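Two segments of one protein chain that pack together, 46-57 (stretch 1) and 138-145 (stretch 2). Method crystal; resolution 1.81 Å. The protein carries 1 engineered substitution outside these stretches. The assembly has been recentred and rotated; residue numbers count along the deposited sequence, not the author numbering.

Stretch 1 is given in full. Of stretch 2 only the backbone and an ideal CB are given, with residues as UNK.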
ATOM      1  N   HIS A  46      24.951  -1.147   0.170  1.00 23.34           N
ATOM      2  CA  HIS A  46      24.763  -2.295  -0.704  1.00 22.38           C
ATOM      3  C   HIS A  46      23.884  -1.888  -1.882  1.00 21.93           C
ATOM      4  O   HIS A  46      22.904  -1.149  -1.713  1.00 20.92           O
ATOM      5  CB  HIS A  46      24.167  -3.471   0.072  1.00 21.37           C
ATOM      6  CG  HIS A  46      25.103  -4.037   1.098  1.00 21.00           C
ATOM      7  ND1 HIS A  46      25.772  -5.227   0.915  1.00 20.46           N
ATOM      8  CD2 HIS A  46      25.492  -3.568   2.308  1.00 20.99           C
ATOM      9  CE1 HIS A  46      26.535  -5.467   1.968  1.00 20.99           C
ATOM     10  NE2 HIS A  46      26.385  -4.475   2.826  1.00 22.17           N
ATOM     11  N   ILE A  47      24.255  -2.360  -3.073  1.00 22.10           N
ATOM     12  CA  ILE A  47      23.662  -1.890  -4.323  1.00 22.19           C
ATOM     13  C   ILE A  47      23.002  -3.061  -5.055  1.00 21.75           C
ATOM     14  O   ILE A  47      23.661  -4.043  -5.397  1.00 21.79           O
ATOM     15  CB  ILE A  47      24.736  -1.215  -5.222  1.00 23.51           C
ATOM     16  CG1 ILE A  47      25.390  -0.030  -4.492  1.00 24.32           C
ATOM     17  CG2 ILE A  47      24.136  -0.744  -6.537  1.00 23.76           C
ATOM     18  CD1 ILE A  47      24.435   1.115  -4.167  1.00 23.36           C
ATOM     19  N   ALA A  48      21.699  -2.943  -5.294  1.00 21.06           N
ATOM     20  CA  ALA A  48      20.906  -4.045  -5.844  1.00 21.25           C
ATOM     21  C   ALA A  48      21.321  -4.442  -7.260  1.00 22.74           C
ATOM     22  O   ALA A  48      21.273  -5.621  -7.610  1.00 22.92           O
ATOM     23  CB  ALA A  48      19.425  -3.699  -5.804  1.00 19.92           C
ATOM     24  N   GLY A  49      21.721  -3.466  -8.071  1.00 24.57           N
ATOM     25  CA  GLY A  49      22.193  -3.743  -9.432  1.00 26.20           C
ATOM     26  C   GLY A  49      21.073  -4.282 -10.303  1.00 26.55           C
ATOM     27  O   GLY A  49      20.088  -3.583 -10.540  1.00 27.04           O
ATOM     28  N   ASP A  50      21.204  -5.525 -10.768  1.00 27.13           N
ATOM     29  CA  ASP A  50      20.143  -6.134 -11.585  1.00 27.06           C
ATOM     30  C   ASP A  50      18.985  -6.704 -10.761  1.00 25.48           C
ATOM     31  O   ASP A  50      17.951  -7.064 -11.329  1.00 25.34           O
ATOM     32  CB  ASP A  50      20.695  -7.195 -12.564  1.00 28.41           C
ATOM     33  CG  ASP A  50      21.364  -8.382 -11.872  1.00 29.68           C
ATOM     34  OD1 ASP A  50      21.214  -8.559 -10.646  1.00 31.73           O
ATOM     35  OD2 ASP A  50      22.047  -9.155 -12.582  1.00 33.88           O
ATOM     36  N   LEU A  51      19.150  -6.770  -9.438  1.00 24.18           N
ATOM     37  CA  LEU A  51      18.093  -7.248  -8.546  1.00 22.63           C
ATOM     38  C   LEU A  51      17.104  -6.130  -8.233  1.00 21.53           C
ATOM     39  O   LEU A  51      17.495  -4.970  -8.102  1.00 21.43           O
ATOM     40  CB  LEU A  51      18.688  -7.791  -7.240  1.00 22.49           C
ATOM     41  CG  LEU A  51      19.647  -8.979  -7.374  1.00 24.01           C
ATOM     42  CD1 LEU A  51      20.078  -9.447  -6.007  1.00 25.46           C
ATOM     43  CD2 LEU A  51      19.009 -10.131  -8.137  1.00 24.68           C
ATOM     44  N   GLY A  52      15.826  -6.483  -8.138  1.00 20.12           N
ATOM     45  CA  GLY A  52      14.776  -5.542  -7.750  1.00 19.21           C
ATOM     46  C   GLY A  52      14.372  -5.736  -6.301  1.00 17.74           C
ATOM     47  O   GLY A  52      14.879  -6.634  -5.615  1.00 17.36           O
ATOM     48  N   SER A  53      13.454  -4.896  -5.831  1.00 16.93           N
ATOM     49  CA  SER A  53      12.914  -5.033  -4.480  1.00 16.51           C
ATOM     50  C   SER A  53      12.308  -6.420  -4.250  1.00 16.07           C
ATOM     51  O   SER A  53      12.470  -7.000  -3.174  1.00 16.59           O
ATOM     52  CB  SER A  53      11.875  -3.941  -4.203  1.00 16.09           C
ATOM     53  OG  SER A  53      12.510  -2.668  -4.116  1.00 16.79           O
ATOM     54  N   GLY A  54      11.615  -6.951  -5.255  1.00 16.01           N
ATOM     55  CA  GLY A  54      11.001  -8.276  -5.154  1.00 15.94           C
ATOM     56  C   GLY A  54      12.020  -9.364  -4.842  1.00 16.14           C
ATOM     57  O   GLY A  54      11.799 -10.192  -3.960  1.00 15.63           O
ATOM     58  N   ASP A  55      13.136  -9.343  -5.564  1.00 17.00           N
ATOM     59  CA  ASP A  55      14.231 -10.289  -5.349  1.00 17.47           C
ATOM     60  C   ASP A  55      14.775 -10.216  -3.915  1.00 17.06           C
ATOM     61  O   ASP A  55      14.994 -11.245  -3.281  1.00 16.91           O
ATOM     62  CB  ASP A  55      15.379 -10.029  -6.331  1.00 18.60           C
ATOM     63  CG  ASP A  55      14.987 -10.239  -7.790  1.00 20.91           C
ATOM     64  OD1 ASP A  55      14.377 -11.283  -8.118  1.00 23.89           O
ATOM     65  OD2 ASP A  55      15.317  -9.361  -8.617  1.00 21.64           O
ATOM     66  N   LEU A  56      14.999  -9.000  -3.411  1.00 16.72           N
ATOM     67  CA  LEU A  56      15.541  -8.818  -2.062  1.00 16.25           C
ATOM     68  C   LEU A  56      14.526  -9.263  -1.017  1.00 15.53           C
ATOM     69  O   LEU A  56      14.876  -9.910  -0.018  1.00 15.21           O
ATOM     70  CB  LEU A  56      15.920  -7.355  -1.804  1.00 16.56           C
ATOM     71  CG  LEU A  56      16.897  -6.657  -2.758  1.00 17.12           C
ATOM     72  CD1 LEU A  56      17.350  -5.324  -2.152  1.00 16.89           C
ATOM     73  CD2 LEU A  56      18.103  -7.529  -3.090  1.00 18.04           C
ATOM     74  N   ALA A  57      13.266  -8.911  -1.253  1.00 14.67           N
ATOM     75  CA  ALA A  57      12.186  -9.268  -0.345  1.00 14.39           C
ATOM     76  C   ALA A  57      12.027 -10.784  -0.231  1.00 14.64           C
ATOM     77  O   ALA A  57      11.758 -11.308   0.849  1.00 14.59           O
ATOM     78  CB  ALA A  57      10.872  -8.620  -0.810  1.00 13.81           C
ATOM     79  N   UNK A 138       9.920  -4.973   4.903  1.00 12.87           N
ATOM     80  CA  UNK A 138      10.384  -3.630   4.573  1.00 13.40           C
ATOM     81  C   UNK A 138      11.497  -3.761   3.553  1.00 13.58           C
ATOM     82  O   UNK A 138      12.524  -4.357   3.842  1.00 14.34           O
ATOM     83  CB  UNK A 138      10.859  -2.875   5.816  1.00 13.40           C
ATOM     84  N   UNK A 139      11.278  -3.237   2.350  1.00 13.64           N
ATOM     85  CA  UNK A 139      12.247  -3.360   1.264  1.00 13.72           C
ATOM     86  C   UNK A 139      12.256  -2.108   0.406  1.00 14.14           C
ATOM     87  O   UNK A 139      11.203  -1.579   0.059  1.00 14.13           O
ATOM     88  CB  UNK A 139      11.939  -4.586   0.403  1.00 13.72           C
ATOM     89  N   UNK A 140      13.449  -1.643   0.063  1.00 14.57           N
ATOM     90  CA  UNK A 140      13.593  -0.558  -0.887  1.00 14.69           C
ATOM     91  C   UNK A 140      14.921  -0.670  -1.632  1.00 15.38           C
ATOM     92  O   UNK A 140      15.929  -1.117  -1.071  1.00 15.60           O
ATOM     93  CB  UNK A 140      13.490   0.792  -0.175  1.00 14.69           C
ATOM     94  N   UNK A 141      14.890  -0.287  -2.904  1.00 15.48           N
ATOM     95  CA  UNK A 141      16.068  -0.249  -3.761  1.00 16.11           C
ATOM     96  C   UNK A 141      16.238   1.172  -4.311  1.00 16.59           C
ATOM     97  O   UNK A 141      16.253   1.402  -5.533  1.00 17.18           O
ATOM     98  CB  UNK A 141      15.950  -1.266  -4.898  1.00 16.11           C
ATOM     99  N   UNK A 142      16.375   2.120  -3.391  1.00 16.42           N
ATOM    100  CA  UNK A 142      16.511   3.534  -3.744  1.00 16.98           C
ATOM    101  C   UNK A 142      17.669   3.844  -4.681  1.00 17.88           C
ATOM    102  O   UNK A 142      17.592   4.818  -5.424  1.00 18.08           O
ATOM    103  CB  UNK A 142      16.676   4.360  -2.467  1.00 16.98           C
ATOM    104  N   UNK A 143      18.731   3.041  -4.662  1.00 18.76           N
ATOM    105  CA  UNK A 143      19.867   3.282  -5.568  1.00 19.88           C
ATOM    106  C   UNK A 143      19.431   3.352  -7.032  1.00 20.59           C
ATOM    107  O   UNK A 143      20.027   4.087  -7.816  1.00 21.41           O
ATOM    108  CB  UNK A 143      20.917   2.182  -5.399  1.00 19.88           C
ATOM    109  N   UNK A 144      18.391   2.604  -7.404  1.00 20.51           N
ATOM    110  CA  UNK A 144      17.878   2.662  -8.780  1.00 21.22           C
ATOM    111  C   UNK A 144      17.306   4.033  -9.122  1.00 21.14           C
ATOM    112  O   UNK A 144      17.212   4.384 -10.294  1.00 21.76           O
ATOM    113  CB  UNK A 144      16.803   1.593  -8.987  1.00 21.22           C
ATOM    114  N   UNK A 145      16.939   4.800  -8.094  1.00 20.43           N
ATOM    115  CA  UNK A 145      16.205   6.054  -8.249  1.00 20.23           C
ATOM    116  C   UNK A 145      17.066   7.303  -8.029  1.00 20.62           C
ATOM    117  O   UNK A 145      16.566   8.423  -8.113  1.00 20.89           O
ATOM    118  CB  UNK A 145      15.026   6.075  -7.274  1.00 20.23           C
TER

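Position 138 lies in a strand, with phi/psi of -86/116, and its ideal CB points away from stretch 1, with nothing of that stretch within 5.5 Å. The contact sets no requirement here; the residue is Gly138.

Position 139, extended at -145/136, turns its CB toward the helix that begins at Ser53. The ideal CB lies 4.3 Å from Ala57 CB and 4.3 Å from Ser53 O, with Leu56 CB at 5.3 Å. This largely apolar surface would suit a compact aliphatic side chain: alanine, valine or isoleucine. The residue is Val139, chi1 55° (p). Its CG2 reaches to 3.4 Å from Ser53 O and 4.1 Å from Leu56 CB, while CG1 lies 4.1 Å from Ala57 CB.

Position 140 points away; its ideal CB comes no nearer than 5.3 Å to Ser53 OG. Many side chains would be compatible with this contact. Asp140 is found, its carboxylate hydrogen-bonded elsewhere in the structure.

Position 141 points toward stretch 1, its ideal CB 3.8 Å from Ser53 OG and 4.3 Å from Ala48 CB. A hydroxyl on one side and a methyl on the other favour a small side chain, perhaps serine, threonine or valine; threonine can answer both. Thr141 (chi1 49°, p) places OG1 3.0 Å from Ser53 OG and CG2 3.7 Å from both Ala48 CB and Leu56 CD1. A second acceptor, at position 144, also lies within reach of OG1, so the hydroxyl proton is not assigned.

Position 142 points away, with no atom of stretch 1 within 5.5 Å of its ideal CB. Phe142 makes no contact across the pair.

Position 143 points toward Ile47, whose CD1 is 3.9 Å from the ideal CB. Alanine, serine or another small residue would fit against that methyl. Ser143 packs its CB 3.8 Å from Ile47 CD1, and its OG accepts from water 1 at 2.7 Å. The water's oxygen in turn accepts from Gly49 N at 3.0 Å, bridging the stretches.

Position 144 directs its CB sideways, so only a longer side chain could reach the carbonyls of Gly49 and Leu51; a donor such as histidine, glutamine or lysine is plausible. His144, chi1 -66° (m), donates from NE2 to Gly49 O (2.9 Å, 152°). Its CE1 lies 3.1 Å from Leu51 O, with both oxygens at the ring edge. Its ND1 is 3.4 Å from Thr141 OG1, a weak contact at best.

Position 145 is out of reach. Thr145 instead bonds locally, OG1 donating to Phe142 O at 2.7 Å.

Stretch 2, residues 138-145: GVDTFSHT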
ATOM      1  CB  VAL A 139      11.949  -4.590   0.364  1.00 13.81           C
ATOM      2  CG1 VAL A 139      10.500  -4.563  -0.179  1.00 12.90           C
ATOM      3  CG2 VAL A 139      12.962  -4.689  -0.777  1.00 13.84           C
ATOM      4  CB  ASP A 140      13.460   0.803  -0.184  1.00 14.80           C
ATOM      5  CG  ASP A 140      12.031   1.351  -0.211  1.00 14.40           C
ATOM      6  OD1 ASP A 140      11.431   1.400  -1.299  1.00 15.49           O
ATOM      7  OD2 ASP A 140      11.509   1.754   0.855  1.00 12.72           O
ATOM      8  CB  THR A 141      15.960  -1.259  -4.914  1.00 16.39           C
ATOM      9  OG1 THR A 141      14.686  -1.119  -5.556  1.00 15.17           O
ATOM     10  CG2 THR A 141      16.120  -2.690  -4.395  1.00 15.95           C
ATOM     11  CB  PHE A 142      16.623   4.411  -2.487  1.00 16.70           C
ATOM     12  CG  PHE A 142      15.329   5.057  -2.083  1.00 16.03           C
ATOM     13  CD1 PHE A 142      14.170   4.307  -1.973  1.00 15.21           C
ATOM     14  CD2 PHE A 142      15.270   6.420  -1.809  1.00 16.17           C
ATOM     15  CE1 PHE A 142      12.975   4.899  -1.597  1.00 16.08           C
ATOM     16  CE2 PHE A 142      14.077   7.016  -1.435  1.00 15.93           C
ATOM     17  CZ  PHE A 142      12.926   6.249  -1.327  1.00 15.88           C
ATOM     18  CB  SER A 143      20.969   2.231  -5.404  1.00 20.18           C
ATOM     19  OG  SER A 143      20.623   1.010  -6.037  1.00 20.11           O
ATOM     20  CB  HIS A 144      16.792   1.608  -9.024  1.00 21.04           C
ATOM     21  CG  HIS A 144      17.290   0.200  -8.959  1.00 22.69           C
ATOM     22  ND1 HIS A 144      16.567  -0.815  -8.372  1.00 23.64           N
ATOM     23  CD2 HIS A 144      18.436  -0.365  -9.406  1.00 24.05           C
ATOM     24  CE1 HIS A 144      17.245  -1.944  -8.459  1.00 23.29           C
ATOM     25  NE2 HIS A 144      18.384  -1.698  -9.081  1.00 25.13           N
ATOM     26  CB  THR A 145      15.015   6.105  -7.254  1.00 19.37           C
ATOM     27  OG1 THR A 145      15.499   6.378  -5.931  1.00 19.13           O
ATOM     28  CG2 THR A 145      14.253   4.778  -7.244  1.00 18.70           C
TER
HETATM   29  O   HOH W   1      21.321  -0.481  -8.206  1.00 20.25           O
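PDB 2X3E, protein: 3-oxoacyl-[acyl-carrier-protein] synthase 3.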